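Local structure of DNA ligase (6GDR) at residues 144-147 with 148-152; 178-181 with 182-186. The protein probably seals nicks in duplex DNA as a minimal, ATP-dependent ligase of the Lig E type, built from a nucleotidyltransferase domain and an OB-like domain. One frame throughout, in Å; residues are numbered along the deposited sequence. Where two conformers were deposited one is given.

Overall arrangement
Both contacts are local turns of helix within the ATP-dependent ligase domain, and along the chain they come in series, neither nested nor crossing. From the N terminus, several strands of both mixed sheets come first; strand 129-134 then leads into helix 142-154, where contact 1 joins 144-147 to 148-152 before the chain returns as strand 161-163. Helix 172-184 follows and ends in contact 2, where 178-181 meets 182-186 and the chain turns toward strand 189-194. Neither contact closes a long loop. The helix of contact 1 packs on the five-stranded mixed sheet, that of contact 2 on strand 189-194 of the four-stranded one; the contact centres lie about 27 Å apart.

Contact 1: 144-147 with 148-152; sequences SRLN and MLNNL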
ATOM      1  N   SER D 144     -13.293 -15.536  11.186  1.00 59.24           N
ATOM      2  CA  SER D 144     -14.724 -15.545  10.900  1.00 76.80           C
ATOM      3  C   SER D 144     -15.068 -14.570   9.782  1.00 72.79           C
ATOM      4  O   SER D 144     -15.881 -14.884   8.905  1.00 57.80           O
ATOM      5  CB  SER D 144     -15.510 -15.205  12.165  1.00 81.49           C
ATOM      6  OG  SER D 144     -16.883 -15.007  11.874  1.00107.76           O
ATOM      7  N   ARG D 145     -14.461 -13.380   9.797  1.00 71.38           N
ATOM      8  CA  ARG D 145     -14.734 -12.399   8.751  1.00 69.41           C
ATOM      9  C   ARG D 145     -14.277 -12.910   7.391  1.00 55.99           C
ATOM     10  O   ARG D 145     -14.978 -12.737   6.386  1.00 59.85           O
ATOM     11  CB  ARG D 145     -14.055 -11.071   9.090  1.00 65.88           C
ATOM     12  CG  ARG D 145     -14.363 -10.572  10.496  1.00 77.83           C
ATOM     13  CD  ARG D 145     -14.046  -9.095  10.661  1.00 75.23           C
ATOM     14  NE  ARG D 145     -12.618  -8.804  10.537  1.00 81.82           N
ATOM     15  CZ  ARG D 145     -11.740  -8.872  11.536  1.00 68.29           C
ATOM     16  NH1 ARG D 145     -12.126  -9.231  12.752  1.00 80.94           N
ATOM     17  NH2 ARG D 145     -10.465  -8.582  11.315  1.00 63.47           N
ATOM     18  N   LEU D 146     -13.105 -13.547   7.339  1.00 53.73           N
ATOM     19  CA  LEU D 146     -12.656 -14.172   6.099  1.00 70.98           C
ATOM     20  C   LEU D 146     -13.677 -15.192   5.610  1.00 71.73           C
ATOM     21  O   LEU D 146     -14.047 -15.202   4.430  1.00 62.75           O
ATOM     22  CB  LEU D 146     -11.293 -14.834   6.309  1.00 59.23           C
ATOM     23  CG  LEU D 146     -10.739 -15.637   5.127  1.00 59.04           C
ATOM     24  CD1 LEU D 146     -10.480 -14.735   3.930  1.00 68.21           C
ATOM     25  CD2 LEU D 146      -9.474 -16.375   5.526  1.00 62.91           C
ATOM     26  N   ASN D 147     -14.138 -16.066   6.508  1.00 68.72           N
ATOM     27  CA  ASN D 147     -15.150 -17.046   6.131  1.00 73.72           C
ATOM     28  C   ASN D 147     -16.385 -16.363   5.562  1.00 61.81           C
ATOM     29  O   ASN D 147     -16.953 -16.821   4.564  1.00 68.19           O
ATOM     30  CB  ASN D 147     -15.520 -17.911   7.336  1.00 76.65           C
ATOM     31  CG  ASN D 147     -14.360 -18.762   7.821  1.00 84.29           C
ATOM     32  OD1 ASN D 147     -13.421 -19.033   7.073  1.00 92.24           O
ATOM     33  ND2 ASN D 147     -14.424 -19.189   9.077  1.00 85.30           N
ATOM     34  N   MET D 148     -16.816 -15.263   6.186  0.70 65.55           N
ATOM     35  CA  MET D 148     -17.965 -14.519   5.678  0.70 65.23           C
ATOM     36  C   MET D 148     -17.686 -13.967   4.287  0.70 64.83           C
ATOM     37  O   MET D 148     -18.552 -14.016   3.406  0.70 66.45           O
ATOM     38  CB  MET D 148     -18.320 -13.389   6.644  0.70 63.03           C
ATOM     39  CG  MET D 148     -18.839 -13.865   7.995  0.70 74.05           C
ATOM     40  SD  MET D 148     -18.812 -12.583   9.267  0.70 72.76           S
ATOM     41  CE  MET D 148     -19.730 -11.271   8.467  0.70 47.25           C
ATOM     42  N   LEU D 149     -16.482 -13.433   4.071  1.00 60.76           N
ATOM     43  CA  LEU D 149     -16.122 -12.910   2.756  1.00 65.23           C
ATOM     44  C   LEU D 149     -16.275 -13.982   1.687  1.00 59.08           C
ATOM     45  O   LEU D 149     -16.884 -13.748   0.637  1.00 69.43           O
ATOM     46  CB  LEU D 149     -14.690 -12.373   2.773  1.00 65.89           C
ATOM     47  CG  LEU D 149     -14.432 -11.058   3.512  1.00 68.40           C
ATOM     48  CD1 LEU D 149     -12.940 -10.756   3.538  1.00 61.69           C
ATOM     49  CD2 LEU D 149     -15.194  -9.908   2.868  1.00 55.26           C
ATOM     50  N   ASN D 150     -15.730 -15.174   1.941  1.00 71.07           N
ATOM     51  CA  ASN D 150     -15.846 -16.261   0.976  1.00 69.41           C
ATOM     52  C   ASN D 150     -17.305 -16.641   0.750  1.00 73.22           C
ATOM     53  O   ASN D 150     -17.695 -16.992  -0.370  1.00 75.03           O
ATOM     54  CB  ASN D 150     -15.041 -17.467   1.455  1.00 63.85           C
ATOM     55  CG  ASN D 150     -13.558 -17.171   1.565  1.00 65.64           C
ATOM     56  OD1 ASN D 150     -13.022 -16.352   0.818  1.00 68.65           O
ATOM     57  ND2 ASN D 150     -12.887 -17.839   2.497  1.00 66.93           N
ATOM     58  N   ASN D 151     -18.126 -16.577   1.801  1.00 67.16           N
ATOM     59  CA  ASN D 151     -19.550 -16.854   1.641  1.00 72.70           C
ATOM     60  C   ASN D 151     -20.211 -15.819   0.741  1.00 71.29           C
ATOM     61  O   ASN D 151     -21.052 -16.160  -0.100  1.00 78.37           O
ATOM     62  CB  ASN D 151     -20.239 -16.890   3.005  1.00 65.02           C
ATOM     63  CG  ASN D 151     -19.914 -18.144   3.792  1.00 74.00           C
ATOM     64  OD1 ASN D 151     -19.538 -19.168   3.223  1.00 73.68           O
ATOM     65  ND2 ASN D 151     -20.065 -18.071   5.109  1.00 72.21           N
ATOM     66  N   LEU D 152     -19.841 -14.546   0.900  1.00 62.77           N
ATOM     67  CA  LEU D 152     -20.449 -13.493   0.095  1.00 63.14           C
ATOM     68  C   LEU D 152     -20.035 -13.587  -1.367  1.00 62.85           C
ATOM     69  O   LEU D 152     -20.810 -13.205  -2.253  1.00 69.26           O
ATOM     70  CB  LEU D 152     -20.080 -12.124   0.663  1.00 72.70           C
ATOM     71  CG  LEU D 152     -20.601 -11.835   2.074  1.00 73.58           C
ATOM     72  CD1 LEU D 152     -19.932 -10.596   2.652  1.00 70.95           C
ATOM     73  CD2 LEU D 152     -22.114 -11.671   2.069  1.00 57.82           C
TER
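S144 and M148 meet on one turn of helix 142-154, the helical crossover of a beta-alpha-beta unit that links strand 129-134 to the parallel strand 161-163. Four successive i to i+4 backbone hydrogen bonds hold this part of the helix. M148 N donates to S144 O at 2.9 Å, L149 N to R145 O at 2.8 Å, N150 N to L146 O and N151 N to N147 O.

Side chains also make van der Waals contact with the carbonyls of the preceding turn. L149 CG stands beside its own backbone N (chi1 -73°), which sets it 3.4 Å from R145 O; the same side chain packs on V163 and I70, joining the helix to strands of the five-stranded sheet. N151 CG lies 3.3 Å from N147 O.

The polar ends of two residues look beyond the turn: R145 NE forms a salt bridge with D134, and S144 OG is hydrogen-bonded to Q140. L146 also touches Q166, and V163 is touched by N150 as well as L149. The N150 side chain crosses that of L146 at a slant, its ND2 4.0 Å from L146 CG.

Contact 2: 178-181 with 182-186; sequences KLEQ and VTLSG
Q181 O takes two hydrogen bonds from S185, at the C-terminal end of helix 172-184, which a Schellman motif closes. S185 N and S185 OG both lie 2.9 Å from this oxygen and approach it from opposite faces of the carbonyl plane, the hydroxyl 38° out of it. L179 O is doubly held as well: T183 N donates to it along the helix, and T183 OG1, 2.7 Å away, comes from above the carbonyl plane. That hydroxyl can fold back because it stands beside its own backbone N (chi1 -54°). At the Schellman turn, G186 has positive phi, its N donates to T183 O, and the N of the next residue reaches back to V182 O.

The Q181 amide bridges two neighbours: OE1 accepts from K178 NZ at 2.8 Å, while NE2 makes a weak bond to S185 OG. A leucine in place of this glutamine would probably leave the K178 ammonium without this acceptor and S185 OG without its weak donor. Beyond the turn, S185 O accepts from R78 NH1.

Packing surrounds these bonds. K178 crosses V182 with its aliphatic chain, CE 3.7 Å from V182 CG2, and V182 together with K178 and L179 rests on L190 of strand 189-194, so this face seats the helix on the four-stranded sheet. L179 and T183 also touch Q212. E180 OE1 accepts a weak hydrogen bond from Q212 NE2, while OE2 makes a close nonbonded contact, 3.2 Å from L184 CD2.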
ATOM      1  N   LYS D 178       9.261 -16.149   0.762  1.00 44.07           N
ATOM      2  CA  LYS D 178       8.053 -15.794   0.024  1.00 51.72           C
ATOM      3  C   LYS D 178       8.075 -14.326  -0.377  1.00 44.65           C
ATOM      4  O   LYS D 178       7.695 -13.974  -1.499  1.00 49.52           O
ATOM      5  CB  LYS D 178       6.810 -16.103   0.859  1.00 50.17           C
ATOM      6  CG  LYS D 178       5.489 -15.863   0.131  1.00 52.25           C
ATOM      7  CD  LYS D 178       5.304 -16.824  -1.037  1.00 49.78           C
ATOM      8  CE  LYS D 178       4.070 -16.485  -1.856  1.00 58.32           C
ATOM      9  NZ  LYS D 178       3.967 -17.328  -3.082  0.50 47.50           N
ATOM     10  N   LEU D 179       8.518 -13.454   0.529  1.00 47.13           N
ATOM     11  CA  LEU D 179       8.637 -12.038   0.204  1.00 52.32           C
ATOM     12  C   LEU D 179       9.556 -11.832  -0.994  1.00 49.44           C
ATOM     13  O   LEU D 179       9.219 -11.102  -1.933  1.00 52.27           O
ATOM     14  CB  LEU D 179       9.152 -11.272   1.422  1.00 48.35           C
ATOM     15  CG  LEU D 179       9.403  -9.777   1.233  1.00 55.78           C
ATOM     16  CD1 LEU D 179       8.122  -9.053   0.838  1.00 54.41           C
ATOM     17  CD2 LEU D 179       9.986  -9.189   2.506  1.00 57.94           C
ATOM     18  N   GLU D 180      10.727 -12.474  -0.977  1.00 50.18           N
ATOM     19  CA  GLU D 180      11.649 -12.379  -2.105  1.00 51.70           C
ATOM     20  C   GLU D 180      10.980 -12.834  -3.396  1.00 47.74           C
ATOM     21  O   GLU D 180      11.052 -12.148  -4.422  1.00 54.95           O
ATOM     22  CB  GLU D 180      12.902 -13.211  -1.829  1.00 56.38           C
ATOM     23  CG  GLU D 180      14.156 -12.392  -1.558  1.00 64.81           C
ATOM     24  CD  GLU D 180      14.682 -11.702  -2.802  0.50 64.85           C
ATOM     25  OE1 GLU D 180      15.074 -10.520  -2.707  0.50 68.69           O
ATOM     26  OE2 GLU D 180      14.699 -12.340  -3.876  0.50 62.58           O
ATOM     27  N   GLN D 181      10.322 -13.993  -3.363  1.00 41.21           N
ATOM     28  CA  GLN D 181       9.674 -14.517  -4.562  1.00 54.56           C
ATOM     29  C   GLN D 181       8.610 -13.555  -5.073  1.00 47.45           C
ATOM     30  O   GLN D 181       8.563 -13.239  -6.268  0.63 41.29           O
ATOM     31  CB  GLN D 181       9.071 -15.893  -4.268  1.00 43.60           C
ATOM     32  CG  GLN D 181       8.309 -16.506  -5.434  1.00 51.48           C
ATOM     33  CD  GLN D 181       6.825 -16.187  -5.408  1.00 50.63           C
ATOM     34  OE1 GLN D 181       6.205 -16.142  -4.344  0.77 46.40           O
ATOM     35  NE2 GLN D 181       6.246 -15.965  -6.583  1.00 52.73           N
ATOM     36  N   VAL D 182       7.745 -13.075  -4.179  1.00 55.97           N
ATOM     37  CA  VAL D 182       6.698 -12.139  -4.582  1.00 41.20           C
ATOM     38  C   VAL D 182       7.317 -10.875  -5.166  1.00 41.04           C
ATOM     39  O   VAL D 182       6.907 -10.395  -6.230  1.00 47.02           O
ATOM     40  CB  VAL D 182       5.777 -11.822  -3.390  1.00 46.82           C
ATOM     41  CG1 VAL D 182       4.793 -10.711  -3.738  1.00 59.49           C
ATOM     42  CG2 VAL D 182       5.022 -13.073  -2.965  1.00 45.87           C
ATOM     43  N   THR D 183       8.317 -10.318  -4.480  1.00 44.18           N
ATOM     44  CA  THR D 183       8.964  -9.101  -4.963  1.00 37.21           C
ATOM     45  C   THR D 183       9.528  -9.304  -6.364  1.00 53.51           C
ATOM     46  O   THR D 183       9.299  -8.487  -7.263  1.00 61.68           O
ATOM     47  CB  THR D 183      10.069  -8.677  -3.993  1.00 50.97           C
ATOM     48  OG1 THR D 183       9.528  -8.552  -2.672  1.00 50.63           O
ATOM     49  CG2 THR D 183      10.674  -7.340  -4.413  1.00 41.49           C
ATOM     50  N   LEU D 184      10.268 -10.397  -6.567  1.00 56.80           N
ATOM     51  CA  LEU D 184      10.845 -10.672  -7.879  1.00 56.67           C
ATOM     52  C   LEU D 184       9.769 -10.926  -8.923  1.00 49.71           C
ATOM     53  O   LEU D 184       9.988 -10.672 -10.113  1.00 58.95           O
ATOM     54  CB  LEU D 184      11.791 -11.869  -7.787  1.00 46.64           C
ATOM     55  CG  LEU D 184      13.226 -11.582  -7.338  1.00 66.61           C
ATOM     56  CD1 LEU D 184      13.287 -10.545  -6.220  1.00 83.82           C
ATOM     57  CD2 LEU D 184      13.891 -12.875  -6.894  1.00 54.83           C
ATOM     58  N   SER D 185       8.606 -11.422  -8.507  1.00 47.03           N
ATOM     59  CA  SER D 185       7.504 -11.667  -9.426  1.00 49.36           C
ATOM     60  C   SER D 185       6.656 -10.426  -9.677  1.00 54.02           C
ATOM     61  O   SER D 185       5.590 -10.538 -10.291  1.00 60.25           O
ATOM     62  CB  SER D 185       6.616 -12.796  -8.893  1.00 44.44           C
ATOM     63  OG  SER D 185       7.330 -14.019  -8.823  1.00 48.46           O
ATOM     64  N   GLY D 186       7.099  -9.255  -9.218  1.00 46.01           N
ATOM     65  CA  GLY D 186       6.384  -8.018  -9.446  1.00 56.03           C
ATOM     66  C   GLY D 186       5.452  -7.591  -8.333  1.00 50.13           C
ATOM     67  O   GLY D 186       4.876  -6.499  -8.420  1.00 54.70           O
TER